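Local coordinates for protein RNA-dependent RNA Polymerase (PDB 6TZ0) that synthesises viral RNA as the RNA-dependent RNA polymerase of a cytoplasmic polyhedrosis virus, serving both transcription and genome replication, at residues R449-M452 with Q453-A457; V630-A633 with E634-P638; E923-P927 with V928-E932. All coordinates share one frame; numbering follows the deposited sequence.

Interaction 1 of 3, residues R449-M452 with Q453-A457; sequences RIVM and QAVFA
Met452 reaches one turn down its own helix to meet the ring of Phe456. Its CB and CG run past the Met452-Gln453 peptide before the chain bends. With CG anti to the backbone N (chi1 173°) and the chain then bent at chi2, the thioether turns forward along the helix instead of continuing outward. SD thus arrives 3.6 Å from Phe456 CE2, and the terminal CE lies the same 3.6 Å from Phe456 CD2. The sulfur is 4.7 Å from the ring centroid and 72° off the ring normal, an oblique approach well to one side of the ring centre. The ring is hemmed in further by Met452 O, which lies at its edge in the ring plane, and by Val455 CG1, which sits above one face towards the rim.

Beneath these side chains, the amides of Gln453, Ala454 and Val455 donate to the carbonyls of Arg449, Ile450 and Val451. The next bond, Phe456 N to Met452 O, is weak at 3.4 Å, and Phe456 is where the backbone leaves helical angles. From helix 927-937, Leu933 packs on Val455, and Leu937 on Ile450, Gln453 and Ala454. Arg449 is tied away from the contact, NH2 to Leu492 O and NH1 to Asn494 OD1. The arrangement is an i to i+4 Met-aromatic contact at the C-terminal end of helix 449-455, a short helix of the central polymerase domain.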
ATOM      1  N   ARG A 449       5.819  10.612  -7.417  1.00 42.83           N
ATOM      2  CA  ARG A 449       7.166  10.204  -7.051  1.00 42.83           C
ATOM      3  C   ARG A 449       8.139  10.365  -8.208  1.00 42.83           C
ATOM      4  O   ARG A 449       9.339  10.533  -7.982  1.00 42.83           O
ATOM      5  CB  ARG A 449       7.156   8.762  -6.560  1.00 42.83           C
ATOM      6  CG  ARG A 449       6.456   8.598  -5.243  1.00 42.83           C
ATOM      7  CD  ARG A 449       6.591   7.197  -4.715  1.00 42.83           C
ATOM      8  NE  ARG A 449       5.919   7.059  -3.430  1.00 42.83           N
ATOM      9  CZ  ARG A 449       6.488   7.330  -2.262  1.00 42.83           C
ATOM     10  NH1 ARG A 449       7.739   7.750  -2.212  1.00 42.83           N
ATOM     11  NH2 ARG A 449       5.807   7.176  -1.141  1.00 42.83           N
ATOM     12  N   ILE A 450       7.645  10.354  -9.443  1.00 43.09           N
ATOM     13  CA  ILE A 450       8.563  10.407 -10.571  1.00 43.09           C
ATOM     14  C   ILE A 450       9.021  11.844 -10.849  1.00 43.09           C
ATOM     15  O   ILE A 450      10.165  12.059 -11.259  1.00 43.09           O
ATOM     16  CB  ILE A 450       7.929   9.716 -11.795  1.00 43.09           C
ATOM     17  CG1 ILE A 450       8.988   9.413 -12.850  1.00 43.09           C
ATOM     18  CG2 ILE A 450       6.773  10.506 -12.374  1.00 43.09           C
ATOM     19  CD1 ILE A 450      10.005   8.390 -12.395  1.00 43.09           C
ATOM     20  N   VAL A 451       8.196  12.852 -10.560  1.00 45.24           N
ATOM     21  CA  VAL A 451       8.659  14.233 -10.670  1.00 45.24           C
ATOM     22  C   VAL A 451       9.588  14.574  -9.513  1.00 45.24           C
ATOM     23  O   VAL A 451      10.593  15.271  -9.692  1.00 45.24           O
ATOM     24  CB  VAL A 451       7.450  15.187 -10.764  1.00 45.24           C
ATOM     25  CG1 VAL A 451       7.863  16.639 -10.676  1.00 45.24           C
ATOM     26  CG2 VAL A 451       6.742  14.971 -12.075  1.00 45.24           C
ATOM     27  N   MET A 452       9.293  14.039  -8.328  1.00 43.49           N
ATOM     28  CA  MET A 452      10.189  14.152  -7.179  1.00 43.49           C
ATOM     29  C   MET A 452      11.543  13.510  -7.456  1.00 43.49           C
ATOM     30  O   MET A 452      12.582  14.031  -7.038  1.00 43.49           O
ATOM     31  CB  MET A 452       9.509  13.514  -5.969  1.00 43.49           C
ATOM     32  CG  MET A 452      10.312  13.375  -4.689  1.00 43.49           C
ATOM     33  SD  MET A 452      10.790  14.832  -3.766  1.00 43.49           S
ATOM     34  CE  MET A 452      12.043  14.127  -2.699  1.00 43.49           C
ATOM     35  N   GLN A 453      11.554  12.396  -8.183  1.00 40.86           N
ATOM     36  CA  GLN A 453      12.816  11.756  -8.532  1.00 40.86           C
ATOM     37  C   GLN A 453      13.536  12.517  -9.639  1.00 40.86           C
ATOM     38  O   GLN A 453      14.770  12.569  -9.662  1.00 40.86           O
ATOM     39  CB  GLN A 453      12.555  10.302  -8.929  1.00 40.86           C
ATOM     40  CG  GLN A 453      13.792   9.507  -9.283  1.00 40.86           C
ATOM     41  CD  GLN A 453      14.746   9.364  -8.128  1.00 40.86           C
ATOM     42  OE1 GLN A 453      14.345   9.085  -7.004  1.00 40.86           O
ATOM     43  NE2 GLN A 453      16.021   9.574  -8.395  1.00 40.86           N
ATOM     44  N   ALA A 454      12.785  13.126 -10.558  1.00 42.17           N
ATOM     45  CA  ALA A 454      13.402  13.919 -11.615  1.00 42.17           C
ATOM     46  C   ALA A 454      13.979  15.229 -11.091  1.00 42.17           C
ATOM     47  O   ALA A 454      14.905  15.779 -11.693  1.00 42.17           O
ATOM     48  CB  ALA A 454      12.384  14.196 -12.717  1.00 42.17           C
ATOM     49  N   VAL A 455      13.458  15.739  -9.980  1.00 43.13           N
ATOM     50  CA  VAL A 455      13.957  16.996  -9.433  1.00 43.13           C
ATOM     51  C   VAL A 455      15.276  16.786  -8.697  1.00 43.13           C
ATOM     52  O   VAL A 455      16.249  17.518  -8.914  1.00 43.13           O
ATOM     53  CB  VAL A 455      12.879  17.641  -8.539  1.00 43.13           C
ATOM     54  CG1 VAL A 455      13.456  18.711  -7.667  1.00 43.13           C
ATOM     55  CG2 VAL A 455      11.815  18.274  -9.408  1.00 43.13           C
ATOM     56  N   PHE A 456      15.349  15.767  -7.842  1.00 40.47           N
ATOM     57  CA  PHE A 456      16.539  15.489  -7.049  1.00 40.47           C
ATOM     58  C   PHE A 456      17.428  14.431  -7.685  1.00 40.47           C
ATOM     59  O   PHE A 456      18.072  13.657  -6.974  1.00 40.47           O
ATOM     60  CB  PHE A 456      16.146  15.059  -5.641  1.00 40.47           C
ATOM     61  CG  PHE A 456      15.504  16.139  -4.845  1.00 40.47           C
ATOM     62  CD1 PHE A 456      16.269  17.092  -4.205  1.00 40.47           C
ATOM     63  CD2 PHE A 456      14.131  16.205  -4.739  1.00 40.47           C
ATOM     64  CE1 PHE A 456      15.672  18.087  -3.467  1.00 40.47           C
ATOM     65  CE2 PHE A 456      13.530  17.197  -4.007  1.00 40.47           C
ATOM     66  CZ  PHE A 456      14.301  18.137  -3.369  1.00 40.47           C
ATOM     67  N   ALA A 457      17.482  14.388  -9.015  1.00 36.86           N
ATOM     68  CA  ALA A 457      18.257  13.368  -9.704  1.00 36.86           C
ATOM     69  C   ALA A 457      19.753  13.610  -9.618  1.00 36.86           C
ATOM     70  O   ALA A 457      20.531  12.686  -9.867  1.00 36.86           O
ATOM     71  CB  ALA A 457      17.836  13.295 -11.167  1.00 36.86           C
TER

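Interaction 2 of 3, residues V630-A633 with E634-P638; sequences VKNA and EGTYP
Asn632 and Thr636 face each other across the turn leaving strand 628-631, outermost of its sheet within this chain, toward helix 644-665, probably the helix of polymerase motif B. The two side chains meet at about a right angle, with Asn632 ND2 4.0 Å from Thr636 OG1. Both the amide nitrogen and the hydroxyl donate to Val357 O, so one carbonyl pins the two arms. Thr636 OG1 also lies 3.9 Å from Ala633 O. Thr636 CB points toward the other arm, and OG1, anti to the carbonyl carbon (chi1 -42°), is thereby brought near Asn632.

At the bend, Glu634 starts away from the first arm, and its carboxylate is held outside the turn, OE2 hydrogen-bonded to Thr618 OG1 and OE1 in a weak hydrogen bond with NE2 of His542 of Viral structural protein 4. Gly635, at a positive phi of 108°, carries the chain round. The turn lies beside the nucleotide site: the Thr636 side chain is about 5 Å from that of Asp552, which binds UTP. Tyr637 stacks on His647 and meets His648 edge to face, while Pro638 CD sits 3.5 Å above one face of the tyrosine ring, offset toward its rim.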
ATOM      1  N   VAL A 630       1.014  14.486  16.073  1.00 39.43           N
ATOM      2  CA  VAL A 630       0.848  13.288  16.884  1.00 39.43           C
ATOM      3  C   VAL A 630       1.753  12.203  16.324  1.00 39.43           C
ATOM      4  O   VAL A 630       1.700  11.900  15.127  1.00 39.43           O
ATOM      5  CB  VAL A 630      -0.620  12.821  16.898  1.00 39.43           C
ATOM      6  CG1 VAL A 630      -0.778  11.556  17.724  1.00 39.43           C
ATOM      7  CG2 VAL A 630      -1.519  13.918  17.414  1.00 39.43           C
ATOM      8  N   LYS A 631       2.574  11.615  17.183  1.00 37.39           N
ATOM      9  CA  LYS A 631       3.479  10.548  16.795  1.00 37.39           C
ATOM     10  C   LYS A 631       2.989   9.227  17.370  1.00 37.39           C
ATOM     11  O   LYS A 631       2.123   9.199  18.242  1.00 37.39           O
ATOM     12  CB  LYS A 631       4.901  10.863  17.258  1.00 37.39           C
ATOM     13  CG  LYS A 631       5.449  12.096  16.571  1.00 37.39           C
ATOM     14  CD  LYS A 631       6.802  12.492  17.084  1.00 37.39           C
ATOM     15  CE  LYS A 631       6.724  13.102  18.466  1.00 37.39           C
ATOM     16  NZ  LYS A 631       6.026  14.412  18.448  1.00 37.39           N
ATOM     17  N   ASN A 632       3.516   8.132  16.844  1.00 36.28           N
ATOM     18  CA  ASN A 632       3.120   6.800  17.270  1.00 36.28           C
ATOM     19  C   ASN A 632       4.244   6.164  18.083  1.00 36.28           C
ATOM     20  O   ASN A 632       5.392   6.591  18.026  1.00 36.28           O
ATOM     21  CB  ASN A 632       2.790   5.946  16.044  1.00 36.28           C
ATOM     22  CG  ASN A 632       2.054   4.677  16.390  1.00 36.28           C
ATOM     23  OD1 ASN A 632       1.731   4.428  17.545  1.00 36.28           O
ATOM     24  ND2 ASN A 632       1.817   3.846  15.392  1.00 36.28           N
ATOM     25  N   ALA A 633       3.900   5.138  18.854  1.00 34.99           N
ATOM     26  CA  ALA A 633       4.942   4.298  19.418  1.00 34.99           C
ATOM     27  C   ALA A 633       5.542   3.413  18.327  1.00 34.99           C
ATOM     28  O   ALA A 633       4.967   3.232  17.252  1.00 34.99           O
ATOM     29  CB  ALA A 633       4.399   3.447  20.561  1.00 34.99           C
ATOM     30  N   GLU A 634       6.713   2.864  18.611  1.00 35.47           N
ATOM     31  CA  GLU A 634       7.499   2.177  17.599  1.00 35.47           C
ATOM     32  C   GLU A 634       7.323   0.668  17.735  1.00 35.47           C
ATOM     33  O   GLU A 634       7.012   0.156  18.809  1.00 35.47           O
ATOM     34  CB  GLU A 634       8.972   2.583  17.723  1.00 35.47           C
ATOM     35  CG  GLU A 634       9.818   2.412  16.464  1.00 35.47           C
ATOM     36  CD  GLU A 634      10.465   1.052  16.368  1.00 35.47           C
ATOM     37  OE1 GLU A 634      10.736   0.462  17.432  1.00 35.47           O
ATOM     38  OE2 GLU A 634      10.701   0.567  15.238  1.00 35.47           O
ATOM     39  N   GLY A 635       7.489  -0.039  16.625  1.00 36.12           N
ATOM     40  CA  GLY A 635       7.359  -1.482  16.647  1.00 36.12           C
ATOM     41  C   GLY A 635       6.103  -1.969  15.961  1.00 36.12           C
ATOM     42  O   GLY A 635       5.548  -3.012  16.316  1.00 36.12           O
ATOM     43  N   THR A 636       5.631  -1.197  14.999  1.00 36.52           N
ATOM     44  CA  THR A 636       4.541  -1.576  14.124  1.00 36.52           C
ATOM     45  C   THR A 636       5.210  -2.028  12.825  1.00 36.52           C
ATOM     46  O   THR A 636       6.428  -2.213  12.780  1.00 36.52           O
ATOM     47  CB  THR A 636       3.580  -0.385  13.998  1.00 36.52           C
ATOM     48  OG1 THR A 636       3.422   0.200  15.291  1.00 36.52           O
ATOM     49  CG2 THR A 636       2.174  -0.803  13.570  1.00 36.52           C
ATOM     50  N   TYR A 637       4.440  -2.246  11.767  1.00 36.16           N
ATOM     51  CA  TYR A 637       5.030  -2.392  10.460  1.00 36.16           C
ATOM     52  C   TYR A 637       4.376  -1.371   9.538  1.00 36.16           C
ATOM     53  O   TYR A 637       3.142  -1.268   9.528  1.00 36.16           O
ATOM     54  CB  TYR A 637       4.841  -3.808   9.916  1.00 36.16           C
ATOM     55  CG  TYR A 637       5.801  -4.115   8.805  1.00 36.16           C
ATOM     56  CD1 TYR A 637       7.121  -4.433   9.087  1.00 36.16           C
ATOM     57  CD2 TYR A 637       5.410  -4.045   7.478  1.00 36.16           C
ATOM     58  CE1 TYR A 637       8.014  -4.695   8.083  1.00 36.16           C
ATOM     59  CE2 TYR A 637       6.301  -4.305   6.467  1.00 36.16           C
ATOM     60  CZ  TYR A 637       7.598  -4.628   6.775  1.00 36.16           C
ATOM     61  OH  TYR A 637       8.489  -4.889   5.766  1.00 36.16           O
ATOM     62  N   PRO A 638       5.155  -0.604   8.764  1.00 41.03           N
ATOM     63  CA  PRO A 638       4.615   0.637   8.174  1.00 41.03           C
ATOM     64  C   PRO A 638       3.560   0.425   7.104  1.00 41.03           C
ATOM     65  O   PRO A 638       2.647   1.251   6.982  1.00 41.03           O
ATOM     66  CB  PRO A 638       5.866   1.317   7.602  1.00 41.03           C
ATOM     67  CG  PRO A 638       7.004   0.726   8.357  1.00 41.03           C
ATOM     68  CD  PRO A 638       6.616  -0.690   8.614  1.00 41.03           C
TER

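Interaction 3 of 3, residues E923-P927 with V928-E932; sequences EDISP and VKVNE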
ATOM      1  N   GLU A 923      -1.709  24.953 -13.245  1.00 81.38           N
ATOM      2  CA  GLU A 923      -0.843  25.964 -13.837  1.00 81.38           C
ATOM      3  C   GLU A 923       0.535  25.337 -14.025  1.00 81.38           C
ATOM      4  O   GLU A 923       1.253  25.093 -13.051  1.00 81.38           O
ATOM      5  CB  GLU A 923      -0.798  27.213 -12.959  1.00 81.38           C
ATOM      6  CG  GLU A 923      -0.345  28.460 -13.690  1.00 81.38           C
ATOM      7  CD  GLU A 923       1.144  28.651 -13.647  1.00 81.38           C
ATOM      8  OE1 GLU A 923       1.747  28.275 -12.627  1.00 81.38           O
ATOM      9  OE2 GLU A 923       1.713  29.165 -14.634  1.00 81.38           O
ATOM     10  N   ASP A 924       0.898  25.078 -15.276  1.00 77.11           N
ATOM     11  CA  ASP A 924       2.030  24.219 -15.588  1.00 77.11           C
ATOM     12  C   ASP A 924       3.357  24.963 -15.488  1.00 77.11           C
ATOM     13  O   ASP A 924       3.416  26.194 -15.488  1.00 77.11           O
ATOM     14  CB  ASP A 924       1.885  23.633 -16.991  1.00 77.11           C
ATOM     15  CG  ASP A 924       0.747  22.640 -17.095  1.00 77.11           C
ATOM     16  OD1 ASP A 924       0.395  22.021 -16.067  1.00 77.11           O
ATOM     17  OD2 ASP A 924       0.214  22.470 -18.211  1.00 77.11           O
ATOM     18  N   ILE A 925       4.435  24.183 -15.403  1.00 70.39           N
ATOM     19  CA  ILE A 925       5.797  24.701 -15.443  1.00 70.39           C
ATOM     20  C   ILE A 925       6.214  24.890 -16.895  1.00 70.39           C
ATOM     21  O   ILE A 925       5.517  24.444 -17.814  1.00 70.39           O
ATOM     22  CB  ILE A 925       6.780  23.776 -14.703  1.00 70.39           C
ATOM     23  CG1 ILE A 925       6.809  22.395 -15.345  1.00 70.39           C
ATOM     24  CG2 ILE A 925       6.411  23.649 -13.248  1.00 70.39           C
ATOM     25  CD1 ILE A 925       7.911  21.516 -14.817  1.00 70.39           C
ATOM     26  N   SER A 926       7.342  25.563 -17.108  1.00 66.92           N
ATOM     27  CA  SER A 926       7.809  25.854 -18.454  1.00 66.92           C
ATOM     28  C   SER A 926       8.287  24.575 -19.141  1.00 66.92           C
ATOM     29  O   SER A 926       8.825  23.678 -18.488  1.00 66.92           O
ATOM     30  CB  SER A 926       8.937  26.882 -18.409  1.00 66.92           C
ATOM     31  OG  SER A 926      10.087  26.358 -17.777  1.00 66.92           O
ATOM     32  N   PRO A 927       8.081  24.455 -20.459  1.00 63.67           N
ATOM     33  CA  PRO A 927       8.442  23.202 -21.144  1.00 63.67           C
ATOM     34  C   PRO A 927       9.939  22.969 -21.261  1.00 63.67           C
ATOM     35  O   PRO A 927      10.352  21.809 -21.389  1.00 63.67           O
ATOM     36  CB  PRO A 927       7.793  23.359 -22.523  1.00 63.67           C
ATOM     37  CG  PRO A 927       7.706  24.823 -22.727  1.00 63.67           C
ATOM     38  CD  PRO A 927       7.443  25.414 -21.377  1.00 63.67           C
ATOM     39  N   VAL A 928      10.752  24.029 -21.228  1.00 62.45           N
ATOM     40  CA  VAL A 928      12.202  23.876 -21.131  1.00 62.45           C
ATOM     41  C   VAL A 928      12.570  23.168 -19.834  1.00 62.45           C
ATOM     42  O   VAL A 928      13.421  22.267 -19.814  1.00 62.45           O
ATOM     43  CB  VAL A 928      12.881  25.255 -21.242  1.00 62.45           C
ATOM     44  CG1 VAL A 928      14.389  25.142 -21.078  1.00 62.45           C
ATOM     45  CG2 VAL A 928      12.538  25.906 -22.568  1.00 62.45           C
ATOM     46  N   LYS A 929      11.893  23.530 -18.741  1.00 61.57           N
ATOM     47  CA  LYS A 929      12.063  22.836 -17.469  1.00 61.57           C
ATOM     48  C   LYS A 929      11.584  21.388 -17.543  1.00 61.57           C
ATOM     49  O   LYS A 929      12.183  20.513 -16.909  1.00 61.57           O
ATOM     50  CB  LYS A 929      11.323  23.607 -16.371  1.00 61.57           C
ATOM     51  CG  LYS A 929      11.446  23.038 -14.980  1.00 61.57           C
ATOM     52  CD  LYS A 929      12.894  23.022 -14.527  1.00 61.57           C
ATOM     53  CE  LYS A 929      13.422  24.427 -14.316  1.00 61.57           C
ATOM     54  NZ  LYS A 929      14.822  24.407 -13.819  1.00 61.57           N
ATOM     55  N   VAL A 930      10.546  21.112 -18.338  1.00 59.77           N
ATOM     56  CA  VAL A 930      10.044  19.747 -18.485  1.00 59.77           C
ATOM     57  C   VAL A 930      11.071  18.875 -19.200  1.00 59.77           C
ATOM     58  O   VAL A 930      11.375  17.756 -18.756  1.00 59.77           O
ATOM     59  CB  VAL A 930       8.697  19.749 -19.229  1.00 59.77           C
ATOM     60  CG1 VAL A 930       8.223  18.329 -19.489  1.00 59.77           C
ATOM     61  CG2 VAL A 930       7.659  20.506 -18.438  1.00 59.77           C
ATOM     62  N   ASN A 931      11.626  19.386 -20.308  1.00 59.18           N
ATOM     63  CA  ASN A 931      12.675  18.669 -21.026  1.00 59.18           C
ATOM     64  C   ASN A 931      13.910  18.481 -20.162  1.00 59.18           C
ATOM     65  O   ASN A 931      14.549  17.427 -20.213  1.00 59.18           O
ATOM     66  CB  ASN A 931      13.055  19.405 -22.311  1.00 59.18           C
ATOM     67  CG  ASN A 931      11.944  19.420 -23.330  1.00 59.18           C
ATOM     68  OD1 ASN A 931      11.433  20.477 -23.693  1.00 59.18           O
ATOM     69  ND2 ASN A 931      11.563  18.244 -23.803  1.00 59.18           N
ATOM     70  N   GLU A 932      14.238  19.481 -19.339  1.00 53.60           N
ATOM     71  CA  GLU A 932      15.407  19.378 -18.476  1.00 53.60           C
ATOM     72  C   GLU A 932      15.220  18.316 -17.398  1.00 53.60           C
ATOM     73  O   GLU A 932      16.134  17.519 -17.146  1.00 53.60           O
ATOM     74  CB  GLU A 932      15.712  20.737 -17.854  1.00 53.60           C
ATOM     75  CG  GLU A 932      16.961  20.749 -17.007  1.00 53.60           C
ATOM     76  CD  GLU A 932      17.342  22.136 -16.558  1.00 53.60           C
ATOM     77  OE1 GLU A 932      16.638  23.097 -16.930  1.00 53.60           O
ATOM     78  OE2 GLU A 932      18.347  22.265 -15.830  1.00 53.60           O
TER
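Ile925 and Val930 make the apolar part of this contact, reaching across the first turn of helix 927-937. Ile925 CG1 lies 3.7 Å from Val930 CG2, and the two side chains cross at a slant. Ile925 CD1 also touches that methyl and extends to Lys929 CG, 3.9 Å away, meeting the lysine chain at roughly a right angle. Because Ile925 directly precedes the N-cap and Val930 is the fourth residue after it, the pair forms a hydrophobic staple.

Hydrogen bonds secure the same turn. Ser926 is the N-cap: its OG, placed between the backbone N and the carbonyl carbon (chi1 66°), turns back over the helix start and accepts from Lys929 N. At 3.5 Å this capping bond is weak, though OG also rests against Lys929 CB. Ser926 O takes the first regular helical bond, from Val930 N at 3.1 Å, with the donor in the carbonyl plane. Pro927, the first helical residue, has no N-H to offer, a position where none is needed. Its O accepts from Asn931 N at 2.9 Å in a nearly straight bond (168°).

The one ionic pair lies within the helix: Lys929, bent at chi2 and chi3, folds along it so that NZ comes 3.8 Å from Glu932 OE1, a long salt bridge.

Of the touching residues Val930 is the buried one, whereas Ser926, Pro927 and Val928 are exposed. Glu932 packs on Asn64 of Viral structural protein 4. The helix follows strand 919-921 after a short loop and lies beside helix 973-979, whose Gln978 touches Val930 and whose Gln974 touches Asn931, while Ile925 leans on Ala983 in the loop beyond that helix.

Overall arrangement
Interactions 1 and 2 are buried and belong to the central polymerase region, covered in part by other elements, while interaction 3 lies largely at the surface, in the C-terminal family region. Interactions 1 and 3 are neighbours, with centres about 14 Å apart: helix 449-455 packs on helix 927-937, so one marks the end of a helix and the other the start of its partner. Their chemistry differs accordingly, sulfur and ring at the C-terminal end against a serine cap and hydrophobic staple at the N-terminal end of helix 927-937. Interaction 2, about 27 Å from interaction 1 between centres, is a non-helical turn held by polar bonds from outside, and it alone adjoins the nucleotide site. Viral structural protein 4 approaches all three.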